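Local coordinates for uncharacterized protein lp_0118 (Lactobacillus plantarum, PDB 3K2Y), which is uncharacterised, but carries a HIRAN domain and so probably binds nucleic acid, perhaps with a zinc ion, at residues A[33-38]-A[50-56]; A[10-14]-A[61-67]. All blocks are in the same frame, centred on the assembly; numbering follows the deposited sequence.

Interaction 1 of 2, residues A[33-38]-A[50-56]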
# COMPACT_ATOMS: atom_id res chain seq x y z
N MET A 33 -10.54 -21.43 9.32
CA MET A 33 -10.47 -20.55 10.48
C MET A 33 -10.96 -19.17 10.06
O MET A 33 -10.84 -18.79 8.90
CB MET A 33 -9.02 -20.46 10.98
CG MET A 33 -8.85 -19.94 12.40
SD MET A 33 -7.16 -20.23 13.01
CE MET A 33 -7.26 -19.44 14.63
N ALA A 34 -11.52 -18.42 11.00
CA ALA A 34 -12.01 -17.09 10.69
C ALA A 34 -10.88 -16.06 10.79
O ALA A 34 -9.91 -16.26 11.52
CB ALA A 34 -13.15 -16.71 11.63
N VAL A 35 -11.03 -14.95 10.06
CA VAL A 35 -10.05 -13.87 10.08
C VAL A 35 -10.78 -12.54 10.15
O VAL A 35 -11.94 -12.44 9.75
CB VAL A 35 -9.15 -13.87 8.82
CG1 VAL A 35 -8.22 -15.07 8.84
CG2 VAL A 35 -10.00 -13.88 7.56
N LEU A 36 -10.10 -11.52 10.67
CA LEU A 36 -10.70 -10.20 10.81
C LEU A 36 -10.37 -9.29 9.62
O LEU A 36 -9.31 -9.40 9.01
CB LEU A 36 -10.21 -9.56 12.11
CG LEU A 36 -10.47 -10.35 13.40
CD1 LEU A 36 -9.75 -9.68 14.56
CD2 LEU A 36 -11.96 -10.45 13.68
N LEU A 37 -11.31 -8.40 9.30
CA LEU A 37 -11.12 -7.47 8.19
C LEU A 37 -11.02 -6.03 8.69
O LEU A 37 -11.68 -5.65 9.66
CB LEU A 37 -12.27 -7.59 7.20
CG LEU A 37 -12.15 -8.58 6.03
CD1 LEU A 37 -11.75 -9.95 6.54
CD2 LEU A 37 -13.48 -8.64 5.29
N GLN A 38 -10.20 -5.24 8.02
CA GLN A 38 -10.01 -3.85 8.39
C GLN A 38 -9.99 -2.95 7.17
O GLN A 38 -9.17 -3.12 6.26
CB GLN A 38 -8.69 -3.67 9.15
CG GLN A 38 -8.50 -2.27 9.72
CD GLN A 38 -7.19 -2.11 10.45
OE1 GLN A 38 -6.13 -1.93 9.84
NE2 GLN A 38 -7.23 -2.18 11.78
N ILE A 50 -8.33 -3.02 1.97
CA ILE A 50 -8.90 -3.78 3.06
C ILE A 50 -7.87 -4.82 3.48
O ILE A 50 -7.65 -5.81 2.78
CB ILE A 50 -10.17 -4.55 2.64
CG1 ILE A 50 -11.26 -3.59 2.17
CG2 ILE A 50 -10.69 -5.35 3.83
CD1 ILE A 50 -12.46 -4.31 1.59
N SER A 51 -7.22 -4.57 4.62
CA SER A 51 -6.22 -5.50 5.12
C SER A 51 -6.90 -6.66 5.86
O SER A 51 -8.00 -6.51 6.40
CB SER A 51 -5.22 -4.79 6.04
OG SER A 51 -5.87 -3.98 7.01
N VAL A 52 -6.24 -7.81 5.85
CA VAL A 52 -6.76 -9.00 6.50
C VAL A 52 -5.90 -9.31 7.73
O VAL A 52 -4.69 -9.06 7.73
CB VAL A 52 -6.75 -10.20 5.53
CG1 VAL A 52 -7.42 -11.41 6.17
CG2 VAL A 52 -7.45 -9.81 4.23
N TRP A 53 -6.53 -9.84 8.77
CA TRP A 53 -5.82 -10.15 10.00
C TRP A 53 -6.30 -11.42 10.68
O TRP A 53 -7.41 -11.90 10.43
CB TRP A 53 -5.95 -8.99 10.99
CG TRP A 53 -5.56 -7.65 10.43
CD1 TRP A 53 -6.25 -6.92 9.50
CD2 TRP A 53 -4.42 -6.88 10.79
NE1 TRP A 53 -5.60 -5.74 9.26
CE2 TRP A 53 -4.47 -5.68 10.03
CE3 TRP A 53 -3.34 -7.07 11.67
CZ2 TRP A 53 -3.50 -4.68 10.14
CZ3 TRP A 53 -2.37 -6.08 11.78
CH2 TRP A 53 -2.46 -4.90 11.01
N THR A 54 -5.44 -11.97 11.54
CA THR A 54 -5.75 -13.18 12.30
C THR A 54 -6.55 -12.76 13.52
O THR A 54 -6.59 -11.58 13.87
CB THR A 54 -4.46 -13.88 12.77
OG1 THR A 54 -3.75 -14.39 11.63
CG2 THR A 54 -4.78 -15.03 13.71
N LEU A 55 -7.20 -13.73 14.17
CA LEU A 55 -7.98 -13.43 15.36
C LEU A 55 -7.08 -12.87 16.45
O LEU A 55 -7.54 -12.19 17.36
CB LEU A 55 -8.70 -14.69 15.86
CG LEU A 55 -9.81 -15.23 14.95
CD1 LEU A 55 -10.45 -16.45 15.61
CD2 LEU A 55 -10.84 -14.14 14.70
N GLN A 56 -5.78 -13.18 16.35
CA GLN A 56 -4.80 -12.70 17.32
C GLN A 56 -4.29 -11.33 16.90
O GLN A 56 -3.47 -10.72 17.58
CB GLN A 56 -3.63 -13.68 17.43
CG GLN A 56 -3.89 -14.87 18.36
CD GLN A 56 -5.12 -15.67 17.96
OE1 GLN A 56 -5.19 -16.24 16.87
NE2 GLN A 56 -6.11 -15.72 18.85

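Interaction 2 of 2, residues A[10-14]-A[61-67]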
# COMPACT_ATOMS: atom_id res chain seq x y z
N THR A 10 -15.89 -15.34 -2.45
CA THR A 10 -14.51 -15.65 -2.10
C THR A 10 -13.54 -14.62 -2.65
O THR A 10 -13.78 -14.03 -3.70
CB THR A 10 -14.10 -17.03 -2.64
OG1 THR A 10 -14.39 -17.11 -4.04
CG2 THR A 10 -14.86 -18.13 -1.91
N VAL A 11 -12.45 -14.40 -1.93
CA VAL A 11 -11.44 -13.44 -2.36
C VAL A 11 -10.05 -13.99 -2.08
O VAL A 11 -9.88 -14.95 -1.32
CB VAL A 11 -11.59 -12.07 -1.62
CG1 VAL A 11 -12.93 -11.45 -1.94
CG2 VAL A 11 -11.42 -12.26 -0.13
N THR A 12 -9.05 -13.38 -2.71
CA THR A 12 -7.67 -13.80 -2.53
C THR A 12 -6.95 -12.73 -1.72
O THR A 12 -7.24 -11.55 -1.85
CB THR A 12 -6.96 -13.95 -3.89
OG1 THR A 12 -7.72 -14.81 -4.74
CG2 THR A 12 -5.57 -14.55 -3.68
N VAL A 13 -6.03 -13.17 -0.87
CA VAL A 13 -5.27 -12.24 -0.04
C VAL A 13 -3.85 -12.13 -0.59
O VAL A 13 -3.10 -13.11 -0.60
CB VAL A 13 -5.21 -12.72 1.43
CG1 VAL A 13 -4.55 -11.65 2.29
CG2 VAL A 13 -6.60 -13.02 1.94
N VAL A 14 -3.50 -10.94 -1.05
CA VAL A 14 -2.18 -10.69 -1.61
C VAL A 14 -1.34 -9.82 -0.69
O VAL A 14 -1.79 -9.43 0.40
CB VAL A 14 -2.30 -9.98 -2.97
CG1 VAL A 14 -3.11 -10.84 -3.93
CG2 VAL A 14 -2.95 -8.62 -2.80
N GLY A 61 -2.23 -9.62 5.04
CA GLY A 61 -2.11 -8.99 3.74
C GLY A 61 -3.30 -8.11 3.40
O GLY A 61 -3.83 -7.41 4.27
N TYR A 62 -3.71 -8.13 2.14
CA TYR A 62 -4.84 -7.33 1.67
C TYR A 62 -5.74 -8.11 0.73
O TYR A 62 -5.33 -9.12 0.17
CB TYR A 62 -4.35 -6.09 0.92
CG TYR A 62 -3.74 -5.04 1.80
CD1 TYR A 62 -2.42 -5.13 2.23
CD2 TYR A 62 -4.50 -3.96 2.24
CE1 TYR A 62 -1.87 -4.17 3.08
CE2 TYR A 62 -3.97 -3.00 3.08
CZ TYR A 62 -2.65 -3.11 3.50
OH TYR A 62 -2.15 -2.18 4.37
N ILE A 63 -6.96 -7.62 0.56
CA ILE A 63 -7.90 -8.24 -0.37
C ILE A 63 -7.38 -7.76 -1.72
O ILE A 63 -7.09 -6.58 -1.88
CB ILE A 63 -9.34 -7.68 -0.21
CG1 ILE A 63 -9.86 -7.92 1.22
CG2 ILE A 63 -10.26 -8.33 -1.24
CD1 ILE A 63 -10.22 -9.35 1.53
N ALA A 64 -7.23 -8.67 -2.68
CA ALA A 64 -6.74 -8.32 -4.01
C ALA A 64 -7.46 -7.09 -4.56
O ALA A 64 -8.68 -6.96 -4.42
CB ALA A 64 -6.90 -9.50 -4.95
N ARG A 65 -6.70 -6.20 -5.19
CA ARG A 65 -7.22 -4.96 -5.77
C ARG A 65 -8.38 -5.14 -6.76
O ARG A 65 -9.24 -4.27 -6.88
CB ARG A 65 -6.09 -4.18 -6.44
CG ARG A 65 -6.52 -2.88 -7.10
CD ARG A 65 -5.32 -2.10 -7.62
NE ARG A 65 -4.49 -1.58 -6.54
CZ ARG A 65 -3.31 -0.99 -6.72
NH1 ARG A 65 -2.81 -0.84 -7.94
NH2 ARG A 65 -2.63 -0.55 -5.67
N TYR A 66 -8.39 -6.27 -7.46
CA TYR A 66 -9.46 -6.54 -8.42
C TYR A 66 -10.70 -7.15 -7.75
O TYR A 66 -11.59 -7.67 -8.43
CB TYR A 66 -8.95 -7.46 -9.53
CG TYR A 66 -8.42 -8.78 -9.03
CD1 TYR A 66 -9.26 -9.89 -8.90
CD2 TYR A 66 -7.09 -8.91 -8.63
CE1 TYR A 66 -8.79 -11.09 -8.39
CE2 TYR A 66 -6.61 -10.11 -8.12
CZ TYR A 66 -7.46 -11.19 -8.00
OH TYR A 66 -6.98 -12.37 -7.48
N GLN A 67 -10.74 -7.09 -6.42
CA GLN A 67 -11.86 -7.63 -5.64
C GLN A 67 -12.18 -6.65 -4.51
O GLN A 67 -13.00 -6.94 -3.63
CB GLN A 67 -11.49 -8.99 -5.04
CG GLN A 67 -10.96 -9.99 -6.05
CD GLN A 67 -10.64 -11.35 -5.45
OE1 GLN A 67 -9.85 -11.46 -4.52
NE2 GLN A 67 -11.26 -12.39 -6.00

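Interaction 1 of 2, residues A[33-38]-A[50-56]
Four backbone hydrogen bonds tie these two antiparallel strands together in two reciprocal pairs. Leu36 N gives to Trp53 O at 2.7 Å and Trp53 N returns to Leu36 O at 2.8 Å; two residues along, Gln38 N reaches Ser51 O at 3.0 Å and Ser51 N reaches Gln38 O at 2.9 Å. A CA-H...O contact from Ile50 CA to Gln38 O, 3.3 Å, extends the pairing. Within 50-56 the indole makes its own bond, Trp53 NE1 to Ser51 OG at 2.9 Å, and that hydroxyl also bonds Glu40 just beyond the other strand. The aliphatic part of Gln38 lies obliquely by the ring, CB 3.7 Å from Trp53 NE1. On the other face of the sheet, the non-hydrogen-bonded pair Leu37 and Val52 points into the barrel, with Val35 CG2 3.8 Å from Val52 CG1 and Leu37 CG 4.2 Å from Ile50 CG2; Leu97, Leu99 and Met75 of the same chain close over this side. Past the strand end Leu55 folds back, its CD2 4.0 Å from Leu36 CD2. The hairpin therefore has two chemistries: an aliphatic inner face, and an outer one where the indole NH is satisfied by the Ser51 hydroxyl, itself bonded to Glu40.

Interaction 2 of 2, residues A[10-14]-A[61-67]
Gln67 reaches back to strand 10-14 from the turn that follows strand 61-63. With chi1 m and chi2 t its side chain is extended enough for Gln67 OE1 to accept a nearly straight hydrogen bond from Thr12 N, 2.8 Å. Gln67 N bonds Ala64 O at 2.9 Å across the turn. The same residue of the first strand, Thr12, works on its carbonyl side, Thr12 O accepting from Ala64 N at 3.0 Å. Further along, Val14 and Tyr62 form a reciprocal pair, with Val14 N to Tyr62 O and Tyr62 N to Val14 O both 2.9 Å. This is an antiparallel pairing of two strands of the closed six-stranded barrel of the HIRAN domain, and a glutamine amide extends it where the second strand has already turned away. Val13 and Ile63 (chi1 and chi2 both m) point to the barrel interior; the Ile63 rotamer carries Ile63 CD1 to 3.6 Å from Val11 CG2, and Tyr71 of helix 68-76 also touches Val11. Gly61 has phi 150° and psi -141°, where a CB would clash with Val14 O and with the preceding carbonyl; without one, Gly61 CA makes a CA-H...O contact with Val14 O at 3.4 Å. On the outer face Val14 CG1 lies 4.1 Å from Ala64 CB, whereas the Tyr62 ring, chi1 m, leads away from strand 10-14 until its OH bonds Lys59 and Glu40, and it packs on Tyr45 of the second subunit.

Interactions 1 and 2 lie about 12 Å apart, centre to centre, in the same closed antiparallel sheet, where the strands run 4-14, 59-63, 50-53, 34-39 across the barrel wall. Strands 50-53 and 59-63 are neighbours both in the chain and in the sheet, and they join the two contacts directly: Val52 N to Gly61 O and Ile50 O to Ile63 N are each 2.9 Å, probably hydrogen bonds. Along the chain, interaction 1 is a local hairpin nested inside the longer loop closed by interaction 2, which brings the first strand of the chain, 4-14, alongside that hairpin's continuation. Together they build a continuous part of the barrel wall, four consecutive strands from 4-14 to 34-39.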